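Long-range contacts in fat acid-binding protein (PDB 3NYI), which binds the fatty acid stearic acid and, as a member of the DegV family, probably serves in lipid binding: residues Phe166-Leu171 with Val278-Tyr283; Asp49-Arg54 with Ile272-Ala277; Lys194-Met199 with Asn214-Ser219; Val183-Thr188 with Ile204-Ile209. All coordinates share one frame; numbering follows the deposited sequence. Where two conformers were deposited one is given.

Contact 1 of 4, residues Phe166-Leu171 with Val278-Tyr283. With STE (stearic acid), chain C.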
# COMPACT_ATOMS: atom_id res chain seq x y z
N PHE A 166 -1.98 -12.23 0.16
CA PHE A 166 -2.61 -12.03 -1.14
C PHE A 166 -2.17 -13.01 -2.19
O PHE A 166 -1.22 -13.78 -1.99
CB PHE A 166 -2.41 -10.59 -1.63
CG PHE A 166 -0.99 -10.22 -1.99
CD1 PHE A 166 -0.62 -10.03 -3.32
CD2 PHE A 166 -0.03 -10.01 -1.00
CE1 PHE A 166 0.68 -9.67 -3.68
CE2 PHE A 166 1.28 -9.64 -1.34
CZ PHE A 166 1.63 -9.46 -2.69
N THR A 167 -2.87 -12.97 -3.33
CA THR A 167 -2.46 -13.75 -4.48
C THR A 167 -2.56 -12.88 -5.74
O THR A 167 -3.11 -11.78 -5.70
CB THR A 167 -3.29 -15.04 -4.60
OG1 THR A 167 -2.67 -15.92 -5.55
CG2 THR A 167 -4.74 -14.74 -5.01
N VAL A 168 -1.99 -13.37 -6.84
CA VAL A 168 -1.99 -12.63 -8.10
C VAL A 168 -2.28 -13.60 -9.25
O VAL A 168 -2.36 -14.80 -9.03
CB VAL A 168 -0.65 -11.94 -8.33
CG1 VAL A 168 -0.43 -10.86 -7.25
CG2 VAL A 168 0.49 -12.96 -8.33
N GLY A 169 -2.45 -13.09 -10.47
CA GLY A 169 -2.83 -13.94 -11.59
C GLY A 169 -1.70 -14.69 -12.26
O GLY A 169 -1.92 -15.67 -12.98
N SER A 170 -0.47 -14.24 -12.04
CA SER A 170 0.71 -14.82 -12.68
C SER A 170 1.93 -14.20 -12.04
O SER A 170 1.81 -13.25 -11.26
CB SER A 170 0.71 -14.49 -14.18
OG SER A 170 0.92 -13.10 -14.39
N LEU A 171 3.11 -14.70 -12.38
CA LEU A 171 4.35 -14.11 -11.89
C LEU A 171 4.95 -13.12 -12.89
O LEU A 171 5.95 -12.48 -12.60
CB LEU A 171 5.39 -15.20 -11.61
CG LEU A 171 5.21 -16.09 -10.38
CD1 LEU A 171 6.47 -16.93 -10.18
CD2 LEU A 171 4.95 -15.25 -9.17
N VAL A 278 0.76 -2.39 -11.63
CA VAL A 278 1.76 -2.49 -12.68
C VAL A 278 2.68 -3.67 -12.38
O VAL A 278 3.15 -4.36 -13.28
CB VAL A 278 2.57 -1.18 -12.85
CG1 VAL A 278 3.86 -1.42 -13.63
CG2 VAL A 278 1.71 -0.11 -13.57
N HIS A 279 2.89 -3.93 -11.09
CA HIS A 279 3.82 -4.96 -10.67
C HIS A 279 3.17 -6.31 -10.35
O HIS A 279 3.84 -7.34 -10.43
CB HIS A 279 4.67 -4.44 -9.49
CG HIS A 279 5.58 -3.32 -9.89
ND1 HIS A 279 6.86 -3.55 -10.37
CD2 HIS A 279 5.38 -1.99 -9.98
CE1 HIS A 279 7.42 -2.39 -10.68
NE2 HIS A 279 6.53 -1.42 -10.47
N THR A 280 1.88 -6.32 -10.01
CA THR A 280 1.19 -7.58 -9.73
C THR A 280 0.46 -8.15 -10.93
O THR A 280 0.18 -9.34 -10.98
CB THR A 280 0.11 -7.44 -8.62
OG1 THR A 280 -0.89 -6.49 -9.03
CG2 THR A 280 0.74 -7.00 -7.31
N GLY A 281 0.16 -7.28 -11.90
CA GLY A 281 -0.81 -7.62 -12.93
C GLY A 281 -2.17 -7.15 -12.47
O GLY A 281 -2.32 -6.69 -11.34
N PRO A 282 -3.19 -7.27 -13.33
CA PRO A 282 -4.50 -6.72 -13.01
C PRO A 282 -5.34 -7.61 -12.07
O PRO A 282 -6.46 -7.21 -11.76
CB PRO A 282 -5.22 -6.65 -14.38
CG PRO A 282 -4.35 -7.43 -15.34
CD PRO A 282 -3.20 -8.03 -14.60
N TYR A 283 -4.82 -8.75 -11.61
CA TYR A 283 -5.65 -9.63 -10.78
C TYR A 283 -5.19 -9.90 -9.34
O TYR A 283 -5.33 -11.02 -8.85
CB TYR A 283 -5.89 -10.96 -11.50
CG TYR A 283 -6.38 -10.74 -12.91
CD1 TYR A 283 -7.60 -10.14 -13.15
CD2 TYR A 283 -5.60 -11.11 -14.00
CE1 TYR A 283 -8.05 -9.92 -14.45
CE2 TYR A 283 -6.03 -10.90 -15.29
CZ TYR A 283 -7.26 -10.31 -15.51
OH TYR A 283 -7.69 -10.10 -16.80
C1 STE C . 8.57 2.96 -8.41
O1 STE C . 9.38 3.51 -7.73
O2 STE C . 8.77 2.86 -9.58
C2 STE C . 7.40 2.21 -7.74
C3 STE C . 7.71 0.69 -7.66
C4 STE C . 6.48 -0.07 -7.09
C5 STE C . 6.84 -1.54 -6.76
C6 STE C . 5.58 -2.28 -6.26
C7 STE C . 5.88 -3.78 -6.01
C8 STE C . 4.63 -4.43 -5.36
C9 STE C . 4.85 -5.94 -5.11
C10 STE C . 3.54 -6.55 -4.55
C11 STE C . 3.42 -6.16 -3.07
C12 STE C . 2.07 -5.55 -2.65
C13 STE C . 0.88 -5.93 -3.55
C14 STE C . -0.29 -6.32 -2.59
C15 STE C . -1.64 -6.34 -3.34
C16 STE C . -2.67 -7.09 -2.46
C17 STE C . -3.34 -6.10 -1.48
C18 STE C . -4.50 -6.77 -0.71
O HOH W 1 -2.35 -10.40 -11.55
O HOH W 2 2.75 -10.74 -11.55
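Val168 CG1 lies 3.7 Å from Thr280 CB, the closest approach between Phe166-Leu171 and Val278-Tyr283, and the two side chains are set roughly perpendicular. The branches of Thr280 then divide their work. CG2, anti to the carbonyl carbon, packs on Val168 CG1 and reaches the stearic acid, 3.9 Å from its C13. OG1, held between the backbone N and the carbonyl carbon (chi1 60°), donates to Gly281 O at 2.7 Å, in the carbonyl plane on a lone pair, while a weak hydrogen bond joins it to Ser276 O. The positive phi of Gly281 marks the break from helical geometry. Beside these residues the lipid tail passes across one face of Phe166, with STE C14 3.5 Å above the ring plane, over its centre. Nearer the carboxyl end of the lipid, STE C5 covers one face of His279, offset toward the rim, and His279 NE2 is hydrogen-bonded to Thr65 OG1, which is also hydrogen-bonded to the stearic acid.

No direct hydrogen bond links the segments; two waters do that work. The first accepts from Gly169 N (2.9 Å) and Tyr283 N and donates to Thr280 O. The second donates to Ser170 O (2.7 Å) and again to Thr280 O. One carbonyl at the helix end thus receives two water protons. In the second shell, Thr167 OG1 is hydrogen-bonded to Pro195 O and Tyr283 O to Arg213 NH1. The chemistry is therefore divided: apolar carbon lines the lipid side, whereas Gly169 N, Tyr283 N, Ser170 O and Thr280 O are joined through water.

Contact 2 of 4, residues Asp49-Arg54 with Ile272-Ala277. With STE (stearic acid), chain C.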
# COMPACT_ATOMS: atom_id res chain seq x y z
N ASP A 49 -8.86 2.80 -13.00
CA ASP A 49 -9.61 1.88 -13.85
C ASP A 49 -9.06 1.80 -15.29
O ASP A 49 -9.01 0.71 -15.86
CB ASP A 49 -11.11 2.20 -13.82
CG ASP A 49 -11.76 1.79 -12.50
OD1 ASP A 49 -11.05 1.26 -11.61
OD2 ASP A 49 -12.98 2.00 -12.33
N GLU A 50 -8.65 2.93 -15.85
CA GLU A 50 -8.11 2.96 -17.22
C GLU A 50 -6.85 2.12 -17.31
O GLU A 50 -6.64 1.40 -18.29
CB GLU A 50 -7.73 4.37 -17.64
CG GLU A 50 -8.81 5.40 -17.60
CD GLU A 50 -8.29 6.75 -18.06
OE1 GLU A 50 -8.04 7.62 -17.21
OE2 GLU A 50 -8.09 6.91 -19.28
N CYS A 51 -5.99 2.25 -16.31
CA CYS A 51 -4.74 1.51 -16.31
C CYS A 51 -4.98 0.00 -16.29
O CYS A 51 -4.35 -0.74 -17.04
CB CYS A 51 -3.87 1.92 -15.12
SG CYS A 51 -2.22 1.20 -15.12
N TYR A 52 -5.89 -0.45 -15.44
CA TYR A 52 -6.19 -1.87 -15.37
C TYR A 52 -6.69 -2.35 -16.74
O TYR A 52 -6.37 -3.45 -17.19
CB TYR A 52 -7.25 -2.16 -14.31
CG TYR A 52 -6.70 -2.41 -12.90
CD1 TYR A 52 -6.40 -1.36 -12.05
CD2 TYR A 52 -6.54 -3.71 -12.42
CE1 TYR A 52 -5.92 -1.61 -10.75
CE2 TYR A 52 -6.07 -3.96 -11.13
CZ TYR A 52 -5.76 -2.91 -10.30
OH TYR A 52 -5.30 -3.16 -9.01
N GLN A 53 -7.50 -1.51 -17.38
CA GLN A 53 -8.05 -1.84 -18.70
C GLN A 53 -6.96 -2.07 -19.74
O GLN A 53 -7.00 -3.07 -20.46
CB GLN A 53 -9.02 -0.76 -19.19
CG GLN A 53 -10.48 -1.05 -18.89
CD GLN A 53 -10.96 -2.38 -19.45
OE1 GLN A 53 -10.45 -2.88 -20.45
NE2 GLN A 53 -11.96 -2.95 -18.81
N ARG A 54 -6.00 -1.16 -19.81
CA ARG A 54 -4.90 -1.30 -20.75
C ARG A 54 -4.23 -2.65 -20.58
O ARG A 54 -3.91 -3.32 -21.55
CB ARG A 54 -3.88 -0.18 -20.59
CG ARG A 54 -4.36 1.19 -21.06
CD ARG A 54 -4.55 1.21 -22.57
NE ARG A 54 -3.35 0.78 -23.28
CZ ARG A 54 -2.33 1.58 -23.57
NH1 ARG A 54 -2.35 2.86 -23.19
NH2 ARG A 54 -1.27 1.10 -24.22
N ILE A 272 -7.03 -1.71 -5.28
CA ILE A 272 -5.57 -1.72 -5.39
C ILE A 272 -5.16 -0.81 -6.55
O ILE A 272 -5.72 -0.90 -7.65
CB ILE A 272 -5.05 -3.13 -5.57
CG1 ILE A 272 -5.39 -3.95 -4.31
CG2 ILE A 272 -3.55 -3.13 -5.83
CD1 ILE A 272 -5.20 -5.44 -4.52
N GLY A 273 -4.22 0.09 -6.30
CA GLY A 273 -3.91 1.12 -7.27
C GLY A 273 -2.90 0.74 -8.32
O GLY A 273 -2.33 -0.35 -8.31
N ILE A 274 -2.69 1.69 -9.23
CA ILE A 274 -1.73 1.58 -10.32
C ILE A 274 -0.33 1.19 -9.88
O ILE A 274 0.30 0.33 -10.49
CB ILE A 274 -1.67 2.94 -11.05
CG1 ILE A 274 -3.00 3.17 -11.79
CG2 ILE A 274 -0.47 3.00 -11.99
CD1 ILE A 274 -3.09 4.54 -12.51
N VAL A 275 0.18 1.81 -8.81
CA VAL A 275 1.54 1.49 -8.35
C VAL A 275 1.73 -0.03 -8.14
O VAL A 275 2.70 -0.62 -8.61
CB VAL A 275 1.90 2.24 -7.05
CG1 VAL A 275 3.26 1.77 -6.51
CG2 VAL A 275 1.89 3.75 -7.28
N SER A 276 0.80 -0.67 -7.43
CA SER A 276 0.91 -2.11 -7.22
C SER A 276 0.53 -2.91 -8.45
O SER A 276 1.18 -3.92 -8.77
CB SER A 276 0.04 -2.57 -6.04
OG SER A 276 0.51 -2.03 -4.83
N ALA A 277 -0.52 -2.49 -9.13
CA ALA A 277 -1.04 -3.28 -10.24
C ALA A 277 -0.05 -3.42 -11.40
O ALA A 277 -0.02 -4.44 -12.07
CB ALA A 277 -2.38 -2.71 -10.74
C1 STE C . 8.57 2.96 -8.41
O1 STE C . 9.38 3.51 -7.73
O2 STE C . 8.77 2.86 -9.58
C2 STE C . 7.40 2.21 -7.74
C3 STE C . 7.71 0.69 -7.66
C4 STE C . 6.48 -0.07 -7.09
C5 STE C . 6.84 -1.54 -6.76
C6 STE C . 5.58 -2.28 -6.26
C7 STE C . 5.88 -3.78 -6.01
C8 STE C . 4.63 -4.43 -5.36
C9 STE C . 4.85 -5.94 -5.11
C10 STE C . 3.54 -6.55 -4.55
C11 STE C . 3.42 -6.16 -3.07
C12 STE C . 2.07 -5.55 -2.65
C13 STE C . 0.88 -5.93 -3.55
C14 STE C . -0.29 -6.32 -2.59
C15 STE C . -1.64 -6.34 -3.34
C16 STE C . -2.67 -7.09 -2.46
C17 STE C . -3.34 -6.10 -1.48
C18 STE C . -4.50 -6.77 -0.71
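Different first torsions turn Tyr52 and Cys51 of helix 48-57 to Ile272 and to helix 274-280. In Tyr52, CG stands anti to the carbonyl carbon (chi1 -88°), and the ring carries its hydroxyl to Ile272; in Cys51, SG is anti to the backbone N (chi1 -174°) and lies against Ile274. Tyr52 OH donates to Ile272 O at 2.7 Å, from above the carbonyl plane, 56° out of it. The acceptor itself lies at the edge of the ring, near the ring plane. Ala277 CB approaches the same end of the ring obliquely, 3.4 Å from Tyr52 CZ. At Ile274, Cys51 CB touches CG1 at 3.7 Å, and Cys51 SG lies near both CG1 and CG2 of that isoleucine.

Ile272 O has a second donor, Arg48 NE, and Arg48 also forms a cation-pi contact with Tyr52. Gly273 N, at the N-cap, donates a hydrogen bond to Asp14 OD2. The contact thus joins two helices, the second of which also walls the lipid: Ile272 CD1, just ahead of it, is 3.6 Å from STE C17, and Val275 CG1 is 3.8 Å from STE C4. The buried carbonyl of the residue before the N-cap is gripped by a phenol and a guanidinium group, and the nearby positive charge probably polarises it further.

Contact 3 of 4, residues Lys194-Met199 with Asn214-Ser219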
# COMPACT_ATOMS: atom_id res chain seq x y z
N LYS A 194 0.58 -20.22 -9.25
CA LYS A 194 0.55 -18.87 -8.70
C LYS A 194 0.91 -18.93 -7.23
O LYS A 194 0.64 -19.94 -6.55
CB LYS A 194 -0.83 -18.20 -8.87
CG LYS A 194 -1.30 -18.05 -10.32
CD LYS A 194 -2.00 -19.32 -10.77
CE LYS A 194 -2.64 -19.18 -12.14
NZ LYS A 194 -3.27 -20.47 -12.55
N PRO A 195 1.53 -17.86 -6.73
CA PRO A 195 1.95 -17.78 -5.32
C PRO A 195 0.87 -17.24 -4.40
O PRO A 195 0.01 -16.46 -4.81
CB PRO A 195 3.10 -16.78 -5.38
CG PRO A 195 2.69 -15.83 -6.51
CD PRO A 195 2.02 -16.73 -7.53
N VAL A 196 0.90 -17.71 -3.15
CA VAL A 196 0.26 -16.99 -2.08
C VAL A 196 1.42 -16.19 -1.49
O VAL A 196 2.47 -16.76 -1.19
CB VAL A 196 -0.28 -17.93 -0.99
CG1 VAL A 196 -0.78 -17.12 0.21
CG2 VAL A 196 -1.39 -18.83 -1.55
N ILE A 197 1.23 -14.89 -1.36
CA ILE A 197 2.33 -14.01 -1.00
C ILE A 197 2.05 -13.32 0.33
O ILE A 197 0.92 -12.98 0.63
CB ILE A 197 2.56 -12.93 -2.10
CG1 ILE A 197 2.79 -13.60 -3.47
CG2 ILE A 197 3.73 -11.98 -1.74
CD1 ILE A 197 2.84 -12.60 -4.64
N ILE A 198 3.10 -13.11 1.12
CA ILE A 198 2.98 -12.40 2.37
C ILE A 198 3.89 -11.19 2.33
O ILE A 198 5.07 -11.33 2.03
CB ILE A 198 3.41 -13.27 3.58
CG1 ILE A 198 2.58 -14.54 3.66
CG2 ILE A 198 3.32 -12.45 4.87
CD1 ILE A 198 3.03 -15.52 4.75
N MSE A 199 3.35 -10.02 2.65
CA MSE A 199 4.19 -8.85 2.84
C MSE A 199 4.40 -8.61 4.32
O MSE A 199 3.45 -8.47 5.08
CB MSE A 199 3.60 -7.59 2.20
CG MSE A 199 4.52 -6.40 2.39
SE MSE A 199 3.95 -4.76 1.46
CE MSE A 199 5.63 -3.77 1.74
N ASN A 214 -9.96 -19.88 -6.93
CA ASN A 214 -10.73 -20.04 -5.70
C ASN A 214 -9.95 -20.73 -4.59
O ASN A 214 -10.06 -20.35 -3.42
CB ASN A 214 -12.06 -20.76 -5.97
CG ASN A 214 -13.11 -19.84 -6.55
OD1 ASN A 214 -12.89 -18.63 -6.67
ND2 ASN A 214 -14.25 -20.39 -6.93
N LYS A 215 -9.18 -21.75 -4.95
CA LYS A 215 -8.34 -22.43 -3.96
C LYS A 215 -7.23 -21.51 -3.44
O LYS A 215 -6.88 -21.54 -2.26
CB LYS A 215 -7.74 -23.71 -4.56
CG LYS A 215 -8.75 -24.85 -4.73
CD LYS A 215 -8.15 -26.01 -5.50
CE LYS A 215 -8.62 -27.35 -4.97
NZ LYS A 215 -7.65 -27.94 -4.00
N LEU A 216 -6.67 -20.70 -4.32
CA LEU A 216 -5.64 -19.76 -3.89
C LEU A 216 -6.21 -18.75 -2.90
O LEU A 216 -5.55 -18.42 -1.93
CB LEU A 216 -5.02 -19.03 -5.10
CG LEU A 216 -4.00 -19.84 -5.89
CD1 LEU A 216 -3.94 -19.38 -7.35
CD2 LEU A 216 -2.62 -19.75 -5.24
N LYS A 217 -7.42 -18.26 -3.16
CA LYS A 217 -8.03 -17.30 -2.24
C LYS A 217 -8.32 -17.98 -0.90
O LYS A 217 -8.20 -17.35 0.16
CB LYS A 217 -9.30 -16.68 -2.83
CG LYS A 217 -9.04 -15.78 -4.03
CD LYS A 217 -10.32 -15.13 -4.56
CE LYS A 217 -11.28 -16.15 -5.17
NZ LYS A 217 -12.41 -15.48 -5.85
N ASN A 218 -8.68 -19.25 -0.93
CA ASN A 218 -8.87 -19.97 0.33
C ASN A 218 -7.56 -20.13 1.09
O ASN A 218 -7.54 -20.06 2.31
CB ASN A 218 -9.55 -21.32 0.09
CG ASN A 218 -11.02 -21.18 -0.24
OD1 ASN A 218 -11.67 -20.22 0.17
ND2 ASN A 218 -11.54 -22.12 -1.01
N SER A 219 -6.46 -20.32 0.37
CA SER A 219 -5.16 -20.44 1.02
C SER A 219 -4.72 -19.12 1.61
O SER A 219 -4.14 -19.11 2.70
CB SER A 219 -4.10 -20.95 0.04
OG SER A 219 -4.42 -22.24 -0.42
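Leu216 packs onto Lys194 and Val196 where helix 213-231, which follows the antiparallel hairpin of strands 194-200 and 203-210, lies on the mixed sheet nearly parallel to strand 194-200. The axes of the two short segments approach to 8.8 Å with a signed crossing angle of -20°. The CB of Leu216 points toward the strand, and CG stands anti to the carbonyl carbon (chi1 -78°). From CG the two methyls part. CD1 meets the aliphatic part of Lys194, 3.7 Å from its CB and 3.9 Å from its CD, with the two side chains roughly perpendicular. CD2 turns to the strand backbone and lies 3.5 Å from Lys194 O; it also touches Val196 CG2 at 4.0 Å, as the leucine and valine pass side by side, pointing opposite ways.

The lysine is bent at chi2 (86°), which places CD beside the leucine methyl, while its NZ is hydrogen-bonded to the carbonyl oxygens of Arg211 and Gly192. The contact therefore uses the carbon chain of Lys194 and leaves its charge to the backbone nearby. Thr167 of the adjoining strand also touches Leu216, and Val220, one turn farther along the helix, packs on Val196. Val196 CG2, the methyl that meets Leu216, also rests 3.8 Å from Ser219 CB.

Contact 4 of 4, residues Val183-Thr188 with Ile204-Ile209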
# COMPACT_ATOMS: atom_id res chain seq x y z
N VAL A 183 9.75 -14.34 -3.86
CA VAL A 183 8.60 -15.05 -4.41
C VAL A 183 9.00 -15.89 -5.64
O VAL A 183 8.29 -16.81 -6.03
CB VAL A 183 7.46 -14.06 -4.74
CG1 VAL A 183 6.32 -14.75 -5.48
CG2 VAL A 183 6.96 -13.40 -3.45
N ALA A 184 10.15 -15.58 -6.24
CA ALA A 184 10.66 -16.41 -7.34
C ALA A 184 11.41 -17.62 -6.80
O ALA A 184 12.49 -17.47 -6.22
CB ALA A 184 11.56 -15.60 -8.29
N THR A 185 10.84 -18.80 -6.96
CA THR A 185 11.51 -20.03 -6.54
C THR A 185 11.29 -21.11 -7.60
O THR A 185 10.57 -20.89 -8.58
CB THR A 185 11.02 -20.54 -5.15
OG1 THR A 185 9.75 -21.19 -5.28
CG2 THR A 185 10.90 -19.39 -4.15
N ALA A 186 11.92 -22.26 -7.42
CA ALA A 186 11.76 -23.34 -8.38
C ALA A 186 10.28 -23.70 -8.48
O ALA A 186 9.74 -23.82 -9.58
CB ALA A 186 12.58 -24.55 -7.96
N ALA A 187 9.63 -23.84 -7.33
CA ALA A 187 8.22 -24.20 -7.28
C ALA A 187 7.29 -23.20 -8.00
O ALA A 187 6.38 -23.60 -8.72
CB ALA A 187 7.76 -24.42 -5.84
N THR A 188 7.51 -21.91 -7.80
CA THR A 188 6.62 -20.91 -8.40
C THR A 188 6.89 -20.70 -9.88
O THR A 188 6.09 -20.11 -10.59
CB THR A 188 6.65 -19.53 -7.65
OG1 THR A 188 7.94 -18.92 -7.78
CG2 THR A 188 6.29 -19.70 -6.17
N ILE A 204 8.25 -8.73 0.31
CA ILE A 204 7.39 -9.90 0.06
C ILE A 204 8.12 -11.24 0.14
O ILE A 204 9.30 -11.34 -0.16
CB ILE A 204 6.63 -9.80 -1.28
CG1 ILE A 204 7.58 -9.40 -2.41
CG2 ILE A 204 5.50 -8.75 -1.17
CD1 ILE A 204 6.88 -9.33 -3.79
N GLY A 205 7.38 -12.26 0.56
CA GLY A 205 7.89 -13.61 0.65
C GLY A 205 6.80 -14.60 0.30
O GLY A 205 5.62 -14.24 0.21
N LEU A 206 7.18 -15.86 0.09
CA LEU A 206 6.23 -16.86 -0.37
C LEU A 206 5.50 -17.50 0.81
O LEU A 206 6.14 -17.96 1.75
CB LEU A 206 6.96 -17.93 -1.19
CG LEU A 206 6.09 -18.92 -1.98
CD1 LEU A 206 5.26 -18.21 -3.05
CD2 LEU A 206 6.97 -19.99 -2.61
N GLY A 207 4.17 -17.50 0.78
CA GLY A 207 3.40 -18.13 1.84
C GLY A 207 2.67 -19.40 1.43
O GLY A 207 1.98 -20.01 2.25
N GLY A 208 2.80 -19.80 0.17
CA GLY A 208 2.10 -20.97 -0.34
C GLY A 208 2.03 -20.92 -1.86
O GLY A 208 2.48 -19.95 -2.47
N ILE A 209 1.48 -21.97 -2.48
CA ILE A 209 1.27 -21.98 -3.94
C ILE A 209 -0.05 -22.66 -4.31
O ILE A 209 -0.70 -23.28 -3.46
CB ILE A 209 2.40 -22.69 -4.73
CG1 ILE A 209 2.37 -24.20 -4.50
CG2 ILE A 209 3.77 -22.08 -4.44
CD1 ILE A 209 2.69 -24.61 -3.08
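Thr188 and Leu206 reach toward each other tip to tip: Thr188 CG2 sits 3.6 Å from both CD1 and CD2 of the leucine, so one methyl faces the fork of two. Leu206 has CG anti to the backbone N (chi1 -169°), its CB directed at the loop. Thr185 crosses the same leucine at a slant, with OG1 4.0 Å from Leu206 CD2. Ile209 approaches Thr188 by a branch, its CG2 lying 3.9 Å from Thr188 CG2. At the other end Val183 lays CG2 over the strand backbone, 3.9 Å from Gly205 C, and touches Ile204 CD1 at 4.1 Å.

The orientation of Thr188 is fixed within its own loop. Its OG1 donates to Val183 O at 2.8 Å, in the carbonyl plane with a C=O...donor angle of 148°, and accepts from Thr185 N at 3.0 Å (N-H...acceptor angle 167°). Thr188 N returns a weak bond to Thr185 OG1. With OG1 committed to the loop, CG2 is the branch presented to the strand.

Gly207 and Gly208 both pair by backbone hydrogen bonds with Val196, the mark of a classic beta bulge, between Leu206 and Ile209, the two strand residues that touch Thr188. The loop, between helix 172-177 and strand 194-200, covers strand 203-210, one edge strand of its sheet within this chain; Val183 also packs on Pro195 and Ile197 of the adjoining strand, and Ile204 reaches the stearic acid.

Contacts 1 and 2 share helix 274-280, have centres about 11 Å apart, pack together through Pro282 and Tyr52, and both touch the stearic acid; along the chain their segments alternate. Contacts 3 and 4 also alternate, with centres about 10 Å apart, and are nested inside the loops closed by the first two. Contacts 1, 3 and 4 belong to one mixed sheet. Contact 2 lies away from contacts 3 and 4, touching neither, its centre about 20 Å and about 23 Å from theirs. Contact 1 therefore bridges the two groups, linking helix 274-280 to inner strand 163-167, from which strand 194-200 leads to edge strand 203-210, where Ile204 meets the lipid again.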